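Local coordinates for protein 2-C-methyl-D-erythritol 4-phosphate cytidylyltransferase (PDB 1VGW) that probably catalyses the transfer of a cytidylyl group from CTP to 2-C-methyl-D-erythritol 4-phosphate, releasing diphosphate in isoprenoid biosynthesis, at residues V109-R114 against A166-L171. Residues are numbered along the deposited sequence; the frame is centred on the assembly and turned at random.
Sequences VHDAAR and AQTPQL
V109 and Q170 form an antiparallel hydrogen-bonded pair, each amide meeting the other's carbonyl: V109 N to Q170 O at 3.0 Å and Q170 N to V109 O at 3.2 Å. V109 O also receives the CA-H of P169. Past this pair the ladder gives way to side-chain contacts on T168, whose methyl CG2 lies against D111 OD1. With chi1 at 73°, T168 OG1 sits between its own backbone N and carbonyl carbon and accepts the D111 amide almost straight (N to OG1 3.3 Å, 172° at the hydrogen). H110 ND1 lies 2.9 Å from the same hydroxyl oxygen, and the ring's other nitrogen, NE2, donates in plane to R114 O at 2.9 Å. The edge of the imidazole near ND1 packs on P169, which follows a cis peptide bond. In this GT-A-like nucleotidyltransferase, the contact joins the end of strand 106-109, parallel to 7-12 and antiparallel to 169-173 in a mixed sheet, to the corner where strand 163-167 gives way to 169-173, close to K214, predicted to position MEP. Within the type I turn D111-R114, R114 NE donates to the anti lone pair of D111 OD1 (2.9 Å), a hydrogen bond that is part of a salt bridge, while OD2 pairs with R84. That link lies in the guanidinium plane, one face of which rests on Q167 CA. NH1 reaches N212 O and a water shared with Q167 NE2; NH2 pairs with D144 of the second subunit, which would help keep the buried charge balanced. Q167 OE1 accepts from N212 ND2, Q167 NE2 donates to D209 O as well as the water, and the backbone O of Q167 takes Q170 NE2 head-on at 3.2 Å, a donor that also serves D191.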
ATOM      1  N   VAL B 109      10.294   9.443  15.649  1.00 26.17           N
ATOM      2  CA  VAL B 109       8.907   9.199  16.059  1.00 26.70           C
ATOM      3  C   VAL B 109       8.292   8.019  15.295  1.00 27.37           C
ATOM      4  O   VAL B 109       8.125   8.047  14.093  1.00 27.65           O
ATOM      5  CB  VAL B 109       8.021  10.437  15.971  1.00 26.02           C
ATOM      6  CG1 VAL B 109       6.687  10.317  16.743  1.00 20.49           C
ATOM      7  CG2 VAL B 109       8.705  11.702  16.553  1.00 23.36           C
ATOM      8  N   HIS B 110       8.034   6.903  15.996  1.00 27.21           N
ATOM      9  CA  HIS B 110       7.541   5.692  15.329  1.00 28.80           C
ATOM     10  C   HIS B 110       6.191   5.186  15.846  1.00 26.49           C
ATOM     11  O   HIS B 110       5.997   5.189  17.050  1.00 26.00           O
ATOM     12  CB  HIS B 110       8.538   4.546  15.525  1.00 26.08           C
ATOM     13  CG  HIS B 110       8.304   3.360  14.652  1.00 25.67           C
ATOM     14  ND1 HIS B 110       8.419   3.402  13.285  1.00 29.90           N
ATOM     15  CD2 HIS B 110       7.965   2.081  14.956  1.00 25.15           C
ATOM     16  CE1 HIS B 110       8.152   2.188  12.768  1.00 29.44           C
ATOM     17  NE2 HIS B 110       7.887   1.384  13.780  1.00 26.42           N
ATOM     18  N   ASP B 111       5.327   4.755  14.935  1.00 27.94           N
ATOM     19  CA  ASP B 111       3.994   4.192  15.342  1.00 27.39           C
ATOM     20  C   ASP B 111       4.144   2.882  16.144  1.00 26.01           C
ATOM     21  O   ASP B 111       4.898   2.001  15.733  1.00 23.39           O
ATOM     22  CB  ASP B 111       3.243   3.831  14.070  1.00 26.67           C
ATOM     23  CG  ASP B 111       2.672   4.983  13.289  1.00 25.61           C
ATOM     24  OD1 ASP B 111       2.706   4.894  12.039  1.00 31.13           O
ATOM     25  OD2 ASP B 111       2.204   5.965  13.869  1.00 24.04           O
ATOM     26  N   ALA B 112       3.476   2.720  17.254  1.00 27.43           N
ATOM     27  CA  ALA B 112       3.444   1.509  18.061  1.00 32.22           C
ATOM     28  C   ALA B 112       2.962   0.266  17.312  1.00 35.34           C
ATOM     29  O   ALA B 112       3.300  -0.875  17.654  1.00 36.25           O
ATOM     30  CB  ALA B 112       2.446   1.708  19.232  1.00 36.42           C
ATOM     31  N   ALA B 113       2.178   0.406  16.247  1.00 35.79           N
ATOM     32  CA  ALA B 113       1.712  -0.714  15.485  1.00 37.38           C
ATOM     33  C   ALA B 113       2.513  -1.038  14.249  1.00 37.71           C
ATOM     34  O   ALA B 113       2.012  -1.894  13.485  1.00 37.79           O
ATOM     35  CB  ALA B 113       0.239  -0.526  15.096  1.00 39.04           C
ATOM     36  N   ARG B 114       3.619  -0.402  13.955  1.00 37.89           N
ATOM     37  CA  ARG B 114       4.403  -0.763  12.742  1.00 37.93           C
ATOM     38  C   ARG B 114       5.548  -1.648  13.270  1.00 39.98           C
ATOM     39  O   ARG B 114       6.694  -1.226  13.463  1.00 38.24           O
ATOM     40  CB  ARG B 114       4.872   0.422  11.960  1.00 36.45           C
ATOM     41  CG  ARG B 114       3.892   1.187  11.102  1.00 36.01           C
ATOM     42  CD  ARG B 114       4.530   2.295  10.281  1.00 36.45           C
ATOM     43  NE  ARG B 114       3.574   3.281   9.802  1.00 37.45           N
ATOM     44  CZ  ARG B 114       3.001   3.280   8.594  1.00 34.14           C
ATOM     45  NH1 ARG B 114       3.263   2.344   7.693  1.00 33.36           N
ATOM     46  NH2 ARG B 114       2.162   4.252   8.245  1.00 29.93           N
ATOM     47  N   ALA B 166       3.732   8.326   3.046  1.00 28.84           N
ATOM     48  CA  ALA B 166       4.559   8.416   4.223  1.00 26.92           C
ATOM     49  C   ALA B 166       4.417   7.215   5.146  1.00 30.30           C
ATOM     50  O   ALA B 166       3.309   6.655   5.300  1.00 31.72           O
ATOM     51  CB  ALA B 166       4.177   9.704   4.962  1.00 12.06           C
ATOM     52  N   GLN B 167       5.491   6.777   5.749  1.00 30.45           N
ATOM     53  CA  GLN B 167       5.557   5.729   6.757  1.00 29.96           C
ATOM     54  C   GLN B 167       6.212   6.360   7.999  1.00 31.44           C
ATOM     55  O   GLN B 167       6.098   7.602   8.140  1.00 33.70           O
ATOM     56  CB  GLN B 167       6.376   4.537   6.298  1.00 29.03           C
ATOM     57  CG  GLN B 167       5.838   3.832   5.074  1.00 30.97           C
ATOM     58  CD  GLN B 167       6.557   2.558   4.707  1.00 34.23           C
ATOM     59  OE1 GLN B 167       7.799   2.450   4.790  1.00 30.36           O
ATOM     60  NE2 GLN B 167       5.772   1.560   4.271  1.00 29.83           N
ATOM     61  N   THR B 168       6.695   5.594   8.936  1.00 29.07           N
ATOM     62  CA  THR B 168       7.421   6.050  10.105  1.00 25.72           C
ATOM     63  C   THR B 168       8.625   5.122  10.217  1.00 28.15           C
ATOM     64  O   THR B 168       8.606   4.060   9.534  1.00 29.22           O
ATOM     65  CB  THR B 168       6.596   6.093  11.365  1.00 27.98           C
ATOM     66  OG1 THR B 168       6.363   4.763  11.826  1.00 30.19           O
ATOM     67  CG2 THR B 168       5.245   6.806  11.215  1.00 26.28           C
ATOM     68  N   PRO B 169       9.681   5.457  10.942  1.00 26.82           N
ATOM     69  CA  PRO B 169       9.815   6.634  11.757  1.00 23.87           C
ATOM     70  C   PRO B 169      10.040   7.896  10.970  1.00 23.16           C
ATOM     71  O   PRO B 169      10.322   7.821   9.760  1.00 22.46           O
ATOM     72  CB  PRO B 169      11.056   6.334  12.635  1.00 24.11           C
ATOM     73  CG  PRO B 169      11.360   4.886  12.425  1.00 24.04           C
ATOM     74  CD  PRO B 169      10.944   4.631  10.983  1.00 23.87           C
ATOM     75  N   GLN B 170       9.739   9.024  11.562  1.00 23.97           N
ATOM     76  CA  GLN B 170       9.955  10.379  11.027  1.00 23.77           C
ATOM     77  C   GLN B 170      11.019  11.010  11.969  1.00 22.69           C
ATOM     78  O   GLN B 170      10.724  11.126  13.161  1.00 20.50           O
ATOM     79  CB  GLN B 170       8.653  11.212  11.076  1.00 19.55           C
ATOM     80  CG  GLN B 170       7.563  10.460  10.270  1.00 25.28           C
ATOM     81  CD  GLN B 170       6.502  11.301   9.628  1.00 27.18           C
ATOM     82  OE1 GLN B 170       6.141  12.411   9.996  1.00 27.59           O
ATOM     83  NE2 GLN B 170       5.831  10.742   8.585  1.00 29.09           N
ATOM     84  N   LEU B 171      12.170  11.326  11.412  1.00 24.07           N
ATOM     85  CA  LEU B 171      13.327  11.797  12.197  1.00 25.01           C
ATOM     86  C   LEU B 171      13.625  13.267  12.130  1.00 27.10           C
ATOM     87  O   LEU B 171      14.021  13.765  11.055  1.00 26.57           O
ATOM     88  CB  LEU B 171      14.503  10.938  11.772  1.00 18.64           C
ATOM     89  CG  LEU B 171      15.941  11.269  11.706  1.00 23.93           C
ATOM     90  CD1 LEU B 171      16.422  12.584  12.290  1.00 16.97           C
ATOM     91  CD2 LEU B 171      16.810  10.122  12.185  1.00 14.83           C
TER
HETATM   92  O   HOH W   1       2.553   2.135   4.498  1.00 46.39           O